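Local coordinates for calcium-dependent protein kinase, putative (Plasmodium falciparum, PDB 3MSE) that probably phosphorylates serine and threonine residues of target proteins in response to calcium, its C-terminal EF-hand domain, the part given here, serving as the calcium-sensing regulatory region, at the interface of chains A and B. Sequence-based numbering; all coordinates share one arbitrary frame. Chains: chain A/B, Calcium-dependent protein kinase, putative.

Contact 1: the interface of chains A and B. Residues chain A 13, 18, 21-22, 25; chain B 81, 84, 97.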
loop_
_atom_site.group_PDB
_atom_site.type_symbol
_atom_site.label_atom_id
_atom_site.label_comp_id
_atom_site.label_asym_id
_atom_site.label_seq_id
_atom_site.Cartn_x
_atom_site.Cartn_y
_atom_site.Cartn_z
ATOM N N TYR A 13 -10.879 7.597 14.609
ATOM C CA TYR A 13 -10.319 8.770 13.909
ATOM C C TYR A 13 -10.746 10.078 14.575
ATOM O O TYR A 13 -9.924 10.980 14.777
ATOM C CB TYR A 13 -10.793 8.733 12.455
ATOM C CG TYR A 13 -10.169 9.746 11.505
ATOM C CD1 TYR A 13 -8.887 9.550 10.982
ATOM C CD2 TYR A 13 -10.895 10.840 11.062
ATOM C CE1 TYR A 13 -8.336 10.450 10.066
ATOM C CE2 TYR A 13 -10.349 11.752 10.157
ATOM C CZ TYR A 13 -9.068 11.534 9.657
ATOM O OH TYR A 13 -8.529 12.438 8.769
ATOM N N ASN A 18 -6.211 17.261 14.940
ATOM C CA ASN A 18 -6.245 17.664 13.563
ATOM C C ASN A 18 -4.906 17.419 12.868
ATOM O O ASN A 18 -4.876 16.914 11.749
ATOM C CB ASN A 18 -6.695 19.115 13.457
ATOM C CG ASN A 18 -8.196 19.267 13.615
ATOM O OD1 ASN A 18 -8.982 18.531 13.002
ATOM N ND2 ASN A 18 -8.605 20.233 14.424
ATOM N N ASN A 21 -4.356 13.769 12.087
ATOM C CA ASN A 21 -5.191 13.391 10.965
ATOM C C ASN A 21 -4.730 14.027 9.641
ATOM O O ASN A 21 -4.892 13.439 8.591
ATOM C CB ASN A 21 -6.656 13.695 11.278
ATOM C CG ASN A 21 -7.222 12.759 12.366
ATOM O OD1 ASN A 21 -6.589 11.772 12.728
ATOM N ND2 ASN A 21 -8.397 13.082 12.881
ATOM N N ILE A 22 -4.143 15.211 9.708
ATOM C CA ILE A 22 -3.515 15.811 8.517
ATOM C C ILE A 22 -2.409 14.893 7.991
ATOM O O ILE A 22 -2.356 14.587 6.790
ATOM C CB ILE A 22 -3.024 17.235 8.803
ATOM C CG1 ILE A 22 -4.244 18.150 8.893
ATOM C CG2 ILE A 22 -2.070 17.729 7.652
ATOM C CD1 ILE A 22 -3.997 19.437 9.623
ATOM N N ASN A 25 -3.874 12.021 6.326
ATOM C CA ASN A 25 -4.270 12.391 4.939
ATOM C C ASN A 25 -3.136 12.326 3.887
ATOM O O ASN A 25 -3.381 11.959 2.735
ATOM C CB ASN A 25 -4.946 13.768 4.890
ATOM C CG ASN A 25 -6.448 13.680 5.077
ATOM O OD1 ASN A 25 -7.201 13.718 4.108
ATOM N ND2 ASN A 25 -6.892 13.552 6.335
ATOM N N ALA B 81 -13.762 15.849 12.337
ATOM C CA ALA B 81 -12.483 15.164 12.106
ATOM C C ALA B 81 -12.199 14.931 10.606
ATOM O O ALA B 81 -11.065 15.128 10.132
ATOM C CB ALA B 81 -12.449 13.839 12.864
ATOM N N ILE B 84 -11.185 18.157 7.372
ATOM C CA ILE B 84 -9.901 18.592 7.879
ATOM C C ILE B 84 -9.569 20.023 7.446
ATOM O O ILE B 84 -8.850 20.742 8.152
ATOM C CB ILE B 84 -8.825 17.532 7.526
ATOM C CG1 ILE B 84 -7.923 17.281 8.717
ATOM C CG2 ILE B 84 -8.104 17.789 6.177
ATOM C CD1 ILE B 84 -7.625 15.866 8.841
ATOM N N ALA B 97 -9.254 8.626 4.503
ATOM C CA ALA B 97 -8.372 8.756 5.650
ATOM C C ALA B 97 -9.058 8.335 6.973
ATOM O O ALA B 97 -8.433 7.741 7.827
ATOM C CB ALA B 97 -7.868 10.182 5.761
HETATM O O HOH W 1 -9.195 15.761 11.959
#
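A:Tyr13 of helix 4-13 slots its ring between B:Ala81 and B:Ala97, which lie on helices 72-82 and 92-99 of the EF-hand pair of chain B, in a two-fold pairing that may not persist outside the crystal. CE2 at one edge is 3.5 Å from O of B:Ala81, while O of B:Ala97 comes to CE1 from beyond the face turned away from A:Asn21. B:Ile84, in the loop between those helices, crosses the tyrosine side chain at about a right angle. Its terminal methyl CD1 is buried against helix 18-48 of chain A, 3.4 Å from CB of A:Asn21, while CG1 rubs against CG1 of A:Ile22. A:Asn25 runs antiparallel to this isoleucine and turns its amide towards CB of B:Ala97. A water joins the chains, 2.7 Å from the carbonyl O of B:Ala81; A:Asn18 offers it OD1 at 3.0 Å and A:Asn21 its amide ND2 at 2.9 Å. The same ND2 donates to O of A:Tyr13 at 3.2 Å, tilted above the carbonyl plane, and sits over the centre of the tyrosine ring. That ring is brought beneath the amide with CG anti to the backbone N (chi1 -172°). One helical turn on, ND2 of A:Asn25 gives a nearly straight bond (178° at H) to O of A:Asn21, fixing its amide.

Contact 2: the interface of chains A and B. Residues chain A 31, 34, 38, 96, 100, 102, 109; chain B 31, 34, 109.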
loop_
_atom_site.group_PDB
_atom_site.type_symbol
_atom_site.label_atom_id
_atom_site.label_comp_id
_atom_site.label_asym_id
_atom_site.label_seq_id
_atom_site.Cartn_x
_atom_site.Cartn_y
_atom_site.Cartn_z
ATOM N N LEU A 31 -2.076 6.092 -0.696
ATOM C CA LEU A 31 -2.918 4.902 -0.914
ATOM C C LEU A 31 -3.778 5.065 -2.157
ATOM O O LEU A 31 -4.021 4.113 -2.901
ATOM C CB LEU A 31 -3.849 4.631 0.282
ATOM C CG LEU A 31 -3.440 3.649 1.381
ATOM C CD1 LEU A 31 -4.619 3.395 2.279
ATOM C CD2 LEU A 31 -2.969 2.328 0.813
ATOM N N ILE A 34 -1.350 4.521 -5.206
ATOM C CA ILE A 34 -1.193 3.080 -5.309
ATOM C C ILE A 34 -2.431 2.416 -5.904
ATOM O O ILE A 34 -2.327 1.631 -6.852
ATOM C CB ILE A 34 -0.828 2.487 -3.927
ATOM C CG1 ILE A 34 0.598 2.913 -3.559
ATOM C CG2 ILE A 34 -0.990 0.970 -3.919
ATOM C CD1 ILE A 34 1.006 2.663 -2.118
ATOM N N ILE A 38 -3.231 0.097 -9.305
ATOM C CA ILE A 38 -3.910 -1.194 -9.222
ATOM C C ILE A 38 -5.195 -1.227 -10.049
ATOM O O ILE A 38 -5.515 -2.248 -10.668
ATOM C CB ILE A 38 -4.194 -1.609 -7.764
ATOM C CG1 ILE A 38 -2.881 -1.790 -7.006
ATOM C CG2 ILE A 38 -5.017 -2.899 -7.715
ATOM C CD1 ILE A 38 -3.068 -2.033 -5.531
ATOM N N MET A 96 -0.573 -9.231 -11.576
ATOM C CA MET A 96 -0.348 -7.956 -10.977
ATOM C C MET A 96 1.067 -7.820 -10.378
ATOM O O MET A 96 1.664 -6.727 -10.398
ATOM C CB MET A 96 -1.497 -7.689 -10.003
ATOM C CG MET A 96 -1.115 -7.550 -8.615
ATOM S SD MET A 96 -1.097 -5.796 -8.491
ATOM C CE MET A 96 0.084 -5.690 -7.161
ATOM N N TYR A 100 3.210 -4.414 -11.651
ATOM C CA TYR A 100 3.313 -3.314 -10.689
ATOM C C TYR A 100 4.744 -2.838 -10.537
ATOM O O TYR A 100 5.658 -3.650 -10.448
ATOM C CB TYR A 100 2.746 -3.742 -9.321
ATOM C CG TYR A 100 2.643 -2.624 -8.311
ATOM C CD1 TYR A 100 1.569 -1.725 -8.333
ATOM C CD2 TYR A 100 3.612 -2.466 -7.326
ATOM C CE1 TYR A 100 1.483 -0.677 -7.387
ATOM C CE2 TYR A 100 3.533 -1.436 -6.385
ATOM C CZ TYR A 100 2.476 -0.556 -6.421
ATOM O OH TYR A 100 2.419 0.453 -5.488
ATOM N N TRP A 102 7.516 -1.894 -8.422
ATOM C CA TRP A 102 7.865 -2.116 -7.022
ATOM C C TRP A 102 8.868 -1.102 -6.466
ATOM O O TRP A 102 8.997 -0.961 -5.252
ATOM C CB TRP A 102 8.314 -3.573 -6.812
ATOM C CG TRP A 102 7.148 -4.515 -7.004
ATOM C CD1 TRP A 102 6.859 -5.252 -8.116
ATOM C CD2 TRP A 102 6.079 -4.742 -6.084
ATOM N NE1 TRP A 102 5.680 -5.943 -7.941
ATOM C CE2 TRP A 102 5.184 -5.646 -6.696
ATOM C CE3 TRP A 102 5.793 -4.275 -4.794
ATOM C CZ2 TRP A 102 4.022 -6.098 -6.054
ATOM C CZ3 TRP A 102 4.640 -4.724 -4.160
ATOM C CH2 TRP A 102 3.777 -5.632 -4.786
ATOM N N PHE A 109 5.014 3.878 4.134
ATOM C CA PHE A 109 4.031 4.974 4.196
ATOM C C PHE A 109 4.424 6.090 5.145
ATOM O O PHE A 109 4.235 7.269 4.838
ATOM C CB PHE A 109 2.673 4.442 4.624
ATOM C CG PHE A 109 1.968 3.676 3.560
ATOM C CD1 PHE A 109 2.148 2.298 3.446
ATOM C CD2 PHE A 109 1.117 4.328 2.672
ATOM C CE1 PHE A 109 1.482 1.573 2.459
ATOM C CE2 PHE A 109 0.453 3.622 1.686
ATOM C CZ PHE A 109 0.632 2.236 1.577
ATOM N N LEU B 31 -1.024 -6.215 -1.496
ATOM C CA LEU B 31 -1.573 -5.079 -2.260
ATOM C C LEU B 31 -3.019 -5.334 -2.648
ATOM O O LEU B 31 -3.851 -4.424 -2.663
ATOM C CB LEU B 31 -0.770 -4.814 -3.547
ATOM C CG LEU B 31 0.349 -3.771 -3.566
ATOM C CD1 LEU B 31 0.790 -3.546 -4.985
ATOM C CD2 LEU B 31 -0.099 -2.449 -2.981
ATOM N N ILE B 34 -5.113 -4.776 0.638
ATOM C CA ILE B 34 -5.234 -3.334 0.767
ATOM C C ILE B 34 -6.240 -2.759 -0.225
ATOM O O ILE B 34 -7.140 -2.006 0.160
ATOM C CB ILE B 34 -3.842 -2.672 0.626
ATOM C CG1 ILE B 34 -2.999 -3.008 1.861
ATOM C CG2 ILE B 34 -3.968 -1.166 0.414
ATOM C CD1 ILE B 34 -1.520 -2.683 1.755
ATOM N N PHE B 109 5.763 -3.452 3.484
ATOM C CA PHE B 109 5.553 -4.595 2.578
ATOM C C PHE B 109 6.636 -5.653 2.672
ATOM O O PHE B 109 6.346 -6.850 2.641
ATOM C CB PHE B 109 5.476 -4.120 1.136
ATOM C CG PHE B 109 4.200 -3.432 0.799
ATOM C CD1 PHE B 109 4.080 -2.052 0.956
ATOM C CD2 PHE B 109 3.115 -4.160 0.320
ATOM C CE1 PHE B 109 2.891 -1.400 0.632
ATOM C CE2 PHE B 109 1.929 -3.528 -0.002
ATOM C CZ PHE B 109 1.813 -2.140 0.151
#
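The backbone carbonyl O of B:Leu31 is met by a methyl, CD1 of A:Ile38, at 3.8 Å, and the contact around it is built from hydrocarbon and aromatic groups. B:Leu31, on the long helix 18-48, pushes its forked side chain into a pocket of the EF-hand domain of chain A, and its two methyls go separate ways. CD1 stands over the centre of the A:Tyr100 ring, 3.6 Å from the ring centroid, a CH-pi contact with the leucine roughly perpendicular to the tyrosine side chain. The same methyl lies 3.6 Å from CH2 of A:Trp102, whose side chain arrives from the opposite direction. A:Met96 also lines the pocket, though its terminal CE is modelled too close to the leucine to be trusted in detail. Within the aromatic wall A:Tyr100, its CG anti to the backbone N (chi1 -173°), points its CD2 edge at the face of the A:Trp102 indole. The other methyl, CD2 of B:Leu31, turns to the partner helix and lies 3.7 Å from CG2 of A:Ile34. Symmetry repeats this as A:Leu31 CD2 against B:Ile34 CG2. Beside these pairs the two Phe109 side chains cross obliquely and their rings meet at the rims, CE1 of A:Phe109 3.8 Å from CE1 of B:Phe109. If the dimer forms outside the crystal, this apolar centre would hold the crossed long helices together.

Contact 3: the interface of chains A and B. Residues chain A 38, 42, 92-93; chain B 32, 35.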
loop_
_atom_site.group_PDB
_atom_site.type_symbol
_atom_site.label_atom_id
_atom_site.label_comp_id
_atom_site.label_asym_id
_atom_site.label_seq_id
_atom_site.Cartn_x
_atom_site.Cartn_y
_atom_site.Cartn_z
ATOM N N ILE A 38 -3.231 0.097 -9.305
ATOM C CA ILE A 38 -3.910 -1.194 -9.222
ATOM C C ILE A 38 -5.195 -1.227 -10.049
ATOM O O ILE A 38 -5.515 -2.248 -10.668
ATOM C CB ILE A 38 -4.194 -1.609 -7.764
ATOM C CG1 ILE A 38 -2.881 -1.790 -7.006
ATOM C CG2 ILE A 38 -5.017 -2.899 -7.715
ATOM C CD1 ILE A 38 -3.068 -2.033 -5.531
ATOM N N ASN A 42 -6.168 -3.669 -12.952
ATOM C CA ASN A 42 -7.469 -4.344 -12.855
ATOM C C ASN A 42 -8.232 -4.289 -14.166
ATOM O O ASN A 42 -8.831 -5.276 -14.590
ATOM C CB ASN A 42 -8.347 -3.697 -11.766
ATOM C CG ASN A 42 -7.982 -4.141 -10.351
ATOM O OD1 ASN A 42 -7.156 -5.032 -10.152
ATOM N ND2 ASN A 42 -8.611 -3.511 -9.356
ATOM N N TYR A 92 -4.899 -13.401 -11.106
ATOM C CA TYR A 92 -4.893 -11.969 -10.901
ATOM C C TYR A 92 -3.672 -11.487 -10.114
ATOM O O TYR A 92 -3.004 -10.501 -10.493
ATOM C CB TYR A 92 -6.165 -11.524 -10.183
ATOM C CG TYR A 92 -6.069 -10.105 -9.725
ATOM C CD1 TYR A 92 -6.219 -9.052 -10.630
ATOM C CD2 TYR A 92 -5.776 -9.803 -8.392
ATOM C CE1 TYR A 92 -6.097 -7.736 -10.215
ATOM C CE2 TYR A 92 -5.655 -8.484 -7.965
ATOM C CZ TYR A 92 -5.820 -7.463 -8.876
ATOM O OH TYR A 92 -5.704 -6.160 -8.461
ATOM N N THR A 93 -3.402 -12.166 -9.007
ATOM C CA THR A 93 -2.267 -11.822 -8.156
ATOM C C THR A 93 -0.932 -11.974 -8.898
ATOM O O THR A 93 -0.052 -11.140 -8.769
ATOM C CB THR A 93 -2.295 -12.664 -6.843
ATOM O OG1 THR A 93 -3.472 -12.293 -6.123
ATOM C CG2 THR A 93 -1.082 -12.364 -5.969
ATOM N N SER B 32 -3.299 -6.582 -2.987
ATOM C CA SER B 32 -4.641 -7.016 -3.278
ATOM C C SER B 32 -5.560 -6.814 -2.057
ATOM O O SER B 32 -6.691 -6.355 -2.196
ATOM C CB SER B 32 -4.605 -8.483 -3.673
ATOM O OG SER B 32 -5.721 -8.781 -4.474
ATOM N N ASN B 35 -6.098 -3.143 -1.491
ATOM C CA ASN B 35 -6.948 -2.666 -2.577
ATOM C C ASN B 35 -8.414 -3.090 -2.436
ATOM O O ASN B 35 -9.312 -2.404 -2.923
ATOM C CB ASN B 35 -6.382 -3.146 -3.927
ATOM C CG ASN B 35 -7.332 -2.906 -5.094
ATOM O OD1 ASN B 35 -7.960 -3.835 -5.608
ATOM N ND2 ASN B 35 -7.448 -1.661 -5.505
#
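A:Ile38 and B:Asn35 slide past each other in opposite directions where helix 18-48 of chain B crosses the EF-hand pair of chain A, whose first helix is the end of its own helix 18-48. The branch methyl CG2 of the isoleucine sits over the flat face of the asparagine amide, 3.5 Å from its carbon CG and nearly straight above it. The amide is thus laid across a hydrocarbon surface, while the other arm, CD1, reaches CB of B:Asn35 at 3.8 Å. With CG anti to the backbone N (chi1 170°), B:Asn35 swings its amide towards chain A, and the second torsion turns the flat side to the methyl. A:Asn42, one turn further along its helix, comes from the opposite direction, its amide plane 65° from that of B:Asn35. Its ND2 stays 3.8 Å from OD1 of B:Asn35, too far for a direct bond. B:Ser32, a turn before B:Asn35, approaches A:Tyr92 of helix 92-99 beside the ring rather than over it, its hydroxyl OG 3.5 Å from CE2. A:Thr93 flanks the same serine at longer range. The contact would extend the helix crossing if the dimer forms in solution. Within chain A the tyrosine is tied back to the long helix: the phenol OH of A:Tyr92 donates to OD1 of A:Asn42 at 2.5 Å, lying in the carbonyl plane with a C=O to donor angle of 146°.

Helix 18-48 runs through all three contacts. Contacts 2 and 3 are neighbours, their C-alpha centres about 8 Å apart, and share A:Ile38, so they form one continuous patch near the helix crossing. The C-alpha centre of contact 1 lies about 22 Å from that of contact 2 and about 27 Å from that of contact 3, where the N-terminal part of the helix in chain A reaches the EF-hand pair of chain B. Helix 92-99 also appears in each. The two-fold repeats every contact, so each long helix spans both protomers. This intertwined arrangement suggests a dimer, but the structure alone does not show that it forms in the full-length kinase.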